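Local coordinates for heme-binding protein A / AI-2 binding protein A (Helicobacter pylori SS1, PDB 6OFQ), which probably serves as the periplasmic substrate-binding component of an ABC transporter, holding short peptides such as STSA for uptake, at residues K111-A116 with D160-R165; Y459-F464 with Q488-K493. All blocks are in the same frame, centred on the assembly; numbering follows the deposited sequence. Where two conformers were deposited one is given.

Contact 1: residues K111-A116 with D160-R165; sequences KVEFSA and DDYTIR
A116 and D161 join a loop to the tip of a β-hairpin through one backbone bond, and Y162 shows how an aromatic residue of such a turn can lie against the incoming chain. The A116 N to D161 O bond is 2.8 Å long, and its donor stands above the carbonyl plane. CB of A116 also rests 3.4 Å from D160 O. From the CB of Y162, CG is set beside its own backbone N and anti to the carbonyl carbon (chi1 -60°), and the outer atoms of the ring then meet the loop. One ring face is covered near its rim by CB of D161. Further out, CE1 has F114 O 3.8 Å away, near the ring plane at the edge, with CB of S115 more distant and oblique. CZ comes 3.8 Å from OE2 of E113, and at the tip OH lies 3.0 Å from the same oxygen. The extended E113 side chain crosses the tyrosine at about a right angle, its carboxylate turned 43° from the ring plane; OE2 accepts a hydrogen bond from G99 N. Within the turn, D160 OD1 holds the backbone in shape: Y162 N at 2.8 Å, closing an Asx turn, and T163 OG1 approach it from opposite faces of the carboxylate plane. I164, the residue after the type I turn from D160 to T163, points toward the loop, and its CD1 lies 4.0 Å from CB of A116. The contact thus sits at the turn joining strands 153-160 and 163-168, the latter lying between 91-96 and 153-160; A116 packs on L96 and A158, while I164 reaches V119 and L120 of helix 116-127.

Contact 2: residues Y459-F464 with Q488-K493; sequences YKSDAF and QEIIHK
The rings of Y459 and F464 both lean on I491, and they also touch each other. CE2 of Y459 sits 3.7 Å above one face of the F464 ring, displaced toward its rim. I491 approaches both rings at a slant: its CB is 3.7 Å from CE1 of F464, and its CG1 is 3.8 Å from CE2 of Y459. This sharing follows from branching at CB. CG1 of I491 is anti to the backbone N (chi1 -172°) and serves the tyrosine, as does CD1 beyond it, whereas CG2 lies 3.9 Å from CE1 of F464. The tyrosine continues past the isoleucine until OH lies 3.6 Å from CA of I491 and 3.7 Å from CG2 of I490. That hydroxyl is hydrogen-bonded to D494, so a polar tip is accommodated within an otherwise apolar meeting.

I490 uses both of its branches: CG2 also meets CB of F464, and CD1, carried outward by an extended chain (chi2 173°), touches CB of A463 at 4.0 Å. S461 OG lies near the same CG2, and it also accepts from F464 N at 3.1 Å in a nearly straight bond (160°), capping the helix that begins at D462. The cap ties down the backbone of the residue whose ring packs across the contact. W443 of helix 436-443 adjoins Y459, F464 and I491, extending the apolar cluster, and L439 adds to it beside F464. The arrangement is that of a helical hairpin, two consecutive helices joined by a short link: the N-capped start of helix 462-473 packs against the closing turns of helix 477-494, so the pair runs antiparallel.

In the fold
The two contacts compare a hairpin turn with a helix pair, and neither is wholly core or wholly surface. Contact 1 joins a loop to a strand hairpin; it has one backbone hydrogen bond across it and a carboxylate close to a tyrosine hydroxyl, with its apolar part, A116 and I164, between the sheet and helix 116-127. Contact 2 joins a helix start and the loop leading into it to a second helix. They share no helix or strand: the centres of contacts 1 and 2 lie 42 Å apart. A turn carbonyl takes a loop N-H in contact 1, whereas contact 2 is made mainly by aliphatic and aromatic carbon, its one tyrosine hydroxyl bonded to D494.

Contact 1: residues K111-A116 with D160-R165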
loop_
_atom_site.group_PDB
_atom_site.type_symbol
_atom_site.label_atom_id
_atom_site.label_comp_id
_atom_site.label_asym_id
_atom_site.label_seq_id
_atom_site.Cartn_x
_atom_site.Cartn_y
_atom_site.Cartn_z
ATOM N N LYS A 111 32.113 -0.910 -1.485
ATOM C CA LYS A 111 31.523 -1.806 -0.494
ATOM C C LYS A 111 31.450 -1.093 0.863
ATOM O O LYS A 111 32.445 -0.726 1.492
ATOM C CB LYS A 111 32.220 -3.161 -0.356
ATOM C CG LYS A 111 31.442 -4.102 0.556
ATOM C CD LYS A 111 31.698 -5.598 0.388
ATOM C CE LYS A 111 30.386 -6.363 0.284
ATOM N NZ LYS A 111 30.355 -7.729 0.875
ATOM N N VAL A 112 30.240 -0.788 1.293
ATOM C CA VAL A 112 30.051 0.068 2.467
ATOM C C VAL A 112 29.136 -0.609 3.451
ATOM O O VAL A 112 28.129 -1.212 3.092
ATOM C CB VAL A 112 29.598 1.501 2.189
ATOM C CG1 VAL A 112 30.476 2.128 1.107
ATOM C CG2 VAL A 112 28.195 1.607 1.682
ATOM N N GLU A 113 29.564 -0.633 4.711
ATOM C CA GLU A 113 28.815 -1.256 5.801
ATOM C C GLU A 113 27.730 -0.289 6.306
ATOM O O GLU A 113 27.948 0.877 6.576
ATOM C CB GLU A 113 29.763 -1.644 6.961
ATOM C CG GLU A 113 29.092 -2.445 8.062
ATOM C CD GLU A 113 29.987 -2.746 9.272
ATOM O OE1 GLU A 113 31.125 -2.208 9.228
ATOM O OE2 GLU A 113 29.604 -3.425 10.242
ATOM N N PHE A 114 26.519 -0.845 6.449
ATOM C CA PHE A 114 25.370 -0.179 7.063
ATOM C C PHE A 114 25.690 0.182 8.523
ATOM O O PHE A 114 26.273 -0.599 9.264
ATOM C CB PHE A 114 24.174 -1.142 6.992
ATOM C CG PHE A 114 23.082 -0.847 7.994
ATOM C CD1 PHE A 114 22.285 0.267 7.864
ATOM C CD2 PHE A 114 22.906 -1.677 9.076
ATOM C CE1 PHE A 114 21.342 0.596 8.828
ATOM C CE2 PHE A 114 21.903 -1.412 10.008
ATOM C CZ PHE A 114 21.141 -0.286 9.854
ATOM N N SER A 115 25.281 1.370 8.903
ATOM C CA SER A 115 25.450 1.824 10.260
ATOM C C SER A 115 24.377 2.859 10.580
ATOM O O SER A 115 23.527 3.261 9.759
ATOM C CB SER A 115 26.894 2.361 10.440
ATOM O OG SER A 115 27.039 3.580 9.764
ATOM N N ALA A 116 24.499 3.436 11.788
ATOM C CA ALA A 116 23.517 4.348 12.281
ATOM C C ALA A 116 23.325 5.578 11.401
ATOM O O ALA A 116 22.222 6.138 11.309
ATOM C CB ALA A 116 23.852 4.714 13.715
ATOM N N ASP A 160 25.689 5.409 19.096
ATOM C CA ASP A 160 26.987 5.050 18.605
ATOM C C ASP A 160 26.743 4.572 17.166
ATOM O O ASP A 160 25.635 4.738 16.661
ATOM C CB ASP A 160 27.719 4.053 19.525
ATOM C CG ASP A 160 27.115 2.672 19.630
ATOM O OD1 ASP A 160 26.254 2.294 18.767
ATOM O OD2 ASP A 160 27.495 1.823 20.522
ATOM N N ASP A 161 27.726 3.959 16.533
ATOM C CA ASP A 161 27.552 3.633 15.134
ATOM C C ASP A 161 26.559 2.480 14.934
ATOM O O ASP A 161 26.139 2.248 13.789
ATOM C CB ASP A 161 28.881 3.160 14.524
ATOM C CG ASP A 161 29.888 4.269 14.352
ATOM O OD1 ASP A 161 29.628 5.464 14.557
ATOM O OD2 ASP A 161 31.020 3.871 14.044
ATOM N N TYR A 162 26.121 1.786 15.987
ATOM C CA TYR A 162 25.217 0.650 15.857
ATOM C C TYR A 162 24.025 0.754 16.800
ATOM O O TYR A 162 23.385 -0.230 17.099
ATOM C CB TYR A 162 25.925 -0.700 16.044
ATOM C CG TYR A 162 26.986 -0.864 15.012
ATOM C CD1 TYR A 162 26.706 -1.123 13.667
ATOM C CD2 TYR A 162 28.318 -0.721 15.417
ATOM C CE1 TYR A 162 27.745 -1.273 12.746
ATOM C CE2 TYR A 162 29.344 -0.898 14.504
ATOM C CZ TYR A 162 29.040 -1.148 13.187
ATOM O OH TYR A 162 30.135 -1.349 12.356
ATOM N N THR A 163 23.700 1.985 17.184
ATOM C CA THR A 163 22.580 2.198 18.147
ATOM C C THR A 163 21.820 3.473 17.797
ATOM O O THR A 163 22.364 4.571 17.749
ATOM C CB THR A 163 23.094 2.279 19.626
ATOM O OG1 THR A 163 24.010 1.218 19.869
ATOM C CG2 THR A 163 21.916 2.188 20.613
ATOM N N ILE A 164 20.506 3.287 17.582
ATOM C CA ILE A 164 19.597 4.366 17.301
ATOM C C ILE A 164 18.528 4.493 18.383
ATOM O O ILE A 164 17.933 3.504 18.776
ATOM C CB ILE A 164 18.924 4.171 15.903
ATOM C CG1 ILE A 164 19.929 4.436 14.742
ATOM C CG2 ILE A 164 17.710 5.068 15.794
ATOM C CD1 ILE A 164 20.119 5.903 14.451
ATOM N N ARG A 165 18.319 5.702 18.882
ATOM C CA ARG A 165 17.275 5.943 19.894
ATOM C C ARG A 165 16.262 6.961 19.386
ATOM O O ARG A 165 16.635 8.063 18.977
ATOM C CB ARG A 165 17.879 6.470 21.194
ATOM C CG ARG A 165 16.819 6.799 22.236
ATOM C CD ARG A 165 17.423 7.006 23.617
ATOM N NE ARG A 165 17.820 5.698 24.166
ATOM C CZ ARG A 165 18.650 5.489 25.194
ATOM N NH1 ARG A 165 19.291 6.472 25.801
ATOM N NH2 ARG A 165 18.909 4.266 25.565
#

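Contact 2: residues Y459-F464 with Q488-K493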
loop_
_atom_site.group_PDB
_atom_site.type_symbol
_atom_site.label_atom_id
_atom_site.label_comp_id
_atom_site.label_asym_id
_atom_site.label_seq_id
_atom_site.Cartn_x
_atom_site.Cartn_y
_atom_site.Cartn_z
ATOM N N TYR A 459 -11.759 13.775 4.001
ATOM C CA TYR A 459 -12.635 13.670 5.149
ATOM C C TYR A 459 -12.018 14.348 6.364
ATOM O O TYR A 459 -10.935 13.941 6.781
ATOM C CB TYR A 459 -12.909 12.200 5.447
ATOM C CG TYR A 459 -13.824 11.885 6.588
ATOM C CD1 TYR A 459 -15.045 12.506 6.771
ATOM C CD2 TYR A 459 -13.449 10.946 7.547
ATOM C CE1 TYR A 459 -15.857 12.243 7.868
ATOM C CE2 TYR A 459 -14.274 10.659 8.606
ATOM C CZ TYR A 459 -15.506 11.248 8.777
ATOM O OH TYR A 459 -16.250 10.871 9.855
ATOM N N LYS A 460 -12.717 15.328 6.901
ATOM C CA LYS A 460 -12.221 16.094 8.049
ATOM C C LYS A 460 -13.270 16.099 9.155
ATOM O O LYS A 460 -14.225 16.860 9.120
ATOM C CB LYS A 460 -11.948 17.528 7.592
ATOM C CG LYS A 460 -10.843 17.622 6.571
ATOM C CD LYS A 460 -10.548 19.043 6.099
ATOM C CE LYS A 460 -10.220 19.926 7.282
ATOM N NZ LYS A 460 -9.825 21.188 6.598
ATOM N N SER A 461 -13.103 15.198 10.114
ATOM C CA SER A 461 -13.990 15.114 11.247
ATOM C C SER A 461 -13.100 15.132 12.484
ATOM O O SER A 461 -12.280 14.224 12.706
ATOM C CB SER A 461 -14.809 13.828 11.261
ATOM O OG SER A 461 -15.378 13.583 12.548
ATOM N N ASP A 462 -13.336 16.129 13.345
ATOM C CA ASP A 462 -12.659 16.172 14.632
ATOM C C ASP A 462 -13.035 15.033 15.571
ATOM O O ASP A 462 -12.190 14.393 16.221
ATOM C CB ASP A 462 -12.929 17.462 15.403
ATOM C CG ASP A 462 -12.097 18.604 14.876
ATOM O OD1 ASP A 462 -10.892 18.378 14.583
ATOM O OD2 ASP A 462 -12.753 19.666 14.815
ATOM N N ALA A 463 -14.317 14.699 15.627
ATOM C CA ALA A 463 -14.768 13.645 16.505
ATOM C C ALA A 463 -14.128 12.293 16.124
ATOM O O ALA A 463 -13.675 11.488 16.956
ATOM C CB ALA A 463 -16.299 13.602 16.496
ATOM N N PHE A 464 -14.024 12.025 14.816
ATOM C CA PHE A 464 -13.471 10.773 14.311
ATOM C C PHE A 464 -11.977 10.821 14.595
ATOM O O PHE A 464 -11.398 9.855 15.170
ATOM C CB PHE A 464 -13.710 10.685 12.818
ATOM C CG PHE A 464 -13.060 9.545 12.115
ATOM C CD1 PHE A 464 -13.660 8.293 12.174
ATOM C CD2 PHE A 464 -11.917 9.732 11.374
ATOM C CE1 PHE A 464 -13.082 7.239 11.517
ATOM C CE2 PHE A 464 -11.376 8.709 10.639
ATOM C CZ PHE A 464 -11.958 7.466 10.749
ATOM N N GLN A 488 -15.549 3.838 13.888
ATOM C CA GLN A 488 -16.234 3.237 12.749
ATOM C C GLN A 488 -17.670 3.659 12.703
ATOM O O GLN A 488 -18.218 3.831 11.624
ATOM C CB GLN A 488 -16.031 1.735 12.794
ATOM C CG GLN A 488 -14.659 1.304 12.342
ATOM C CD GLN A 488 -14.371 -0.142 12.673
ATOM O OE1 GLN A 488 -14.740 -1.045 11.925
ATOM N NE2 GLN A 488 -13.875 -0.362 13.876
ATOM N N GLU A 489 -18.311 3.821 13.865
ATOM C CA GLU A 489 -19.647 4.395 13.837
ATOM C C GLU A 489 -19.760 5.776 13.216
ATOM O O GLU A 489 -20.691 6.119 12.477
ATOM C CB GLU A 489 -20.259 4.445 15.251
ATOM C CG GLU A 489 -20.414 3.119 15.938
ATOM C CD GLU A 489 -20.877 3.329 17.382
ATOM O OE1 GLU A 489 -20.943 4.437 18.005
ATOM O OE2 GLU A 489 -21.096 2.256 17.955
ATOM N N ILE A 490 -18.815 6.633 13.595
ATOM C CA ILE A 490 -18.820 8.044 13.160
ATOM C C ILE A 490 -18.631 8.077 11.645
ATOM O O ILE A 490 -19.374 8.786 10.947
ATOM C CB ILE A 490 -17.775 8.901 13.896
ATOM C CG1 ILE A 490 -18.181 8.996 15.390
ATOM C CG2 ILE A 490 -17.668 10.276 13.257
ATOM C CD1 ILE A 490 -17.099 9.674 16.161
ATOM N N ILE A 491 -17.638 7.388 11.099
ATOM C CA ILE A 491 -17.401 7.504 9.664
ATOM C C ILE A 491 -18.555 6.844 8.890
ATOM O O ILE A 491 -18.944 7.369 7.842
ATOM C CB ILE A 491 -16.018 6.937 9.268
ATOM C CG1 ILE A 491 -15.696 7.249 7.801
ATOM C CG2 ILE A 491 -15.906 5.458 9.550
ATOM C CD1 ILE A 491 -14.282 7.005 7.345
ATOM N N HIS A 492 -19.145 5.771 9.389
ATOM C CA HIS A 492 -20.365 5.242 8.796
ATOM C C HIS A 492 -21.498 6.263 8.721
ATOM O O HIS A 492 -22.152 6.448 7.686
ATOM C CB HIS A 492 -20.832 4.004 9.509
ATOM C CG HIS A 492 -22.094 3.426 8.966
ATOM N ND1 HIS A 492 -22.160 2.641 7.831
ATOM C CD2 HIS A 492 -23.344 3.483 9.466
ATOM C CE1 HIS A 492 -23.399 2.218 7.683
ATOM N NE2 HIS A 492 -24.125 2.663 8.689
ATOM N N LYS A 493 -21.722 6.928 9.855
ATOM C CA LYS A 493 -22.722 8.000 9.855
ATOM C C LYS A 493 -22.467 9.130 8.908
ATOM O O LYS A 493 -23.402 9.634 8.256
ATOM C CB LYS A 493 -22.861 8.527 11.306
ATOM C CG LYS A 493 -23.677 9.794 11.504
ATOM C CD LYS A 493 -23.341 10.564 12.783
ATOM C CE LYS A 493 -21.964 11.238 12.840
ATOM N NZ LYS A 493 -21.659 12.649 12.428
#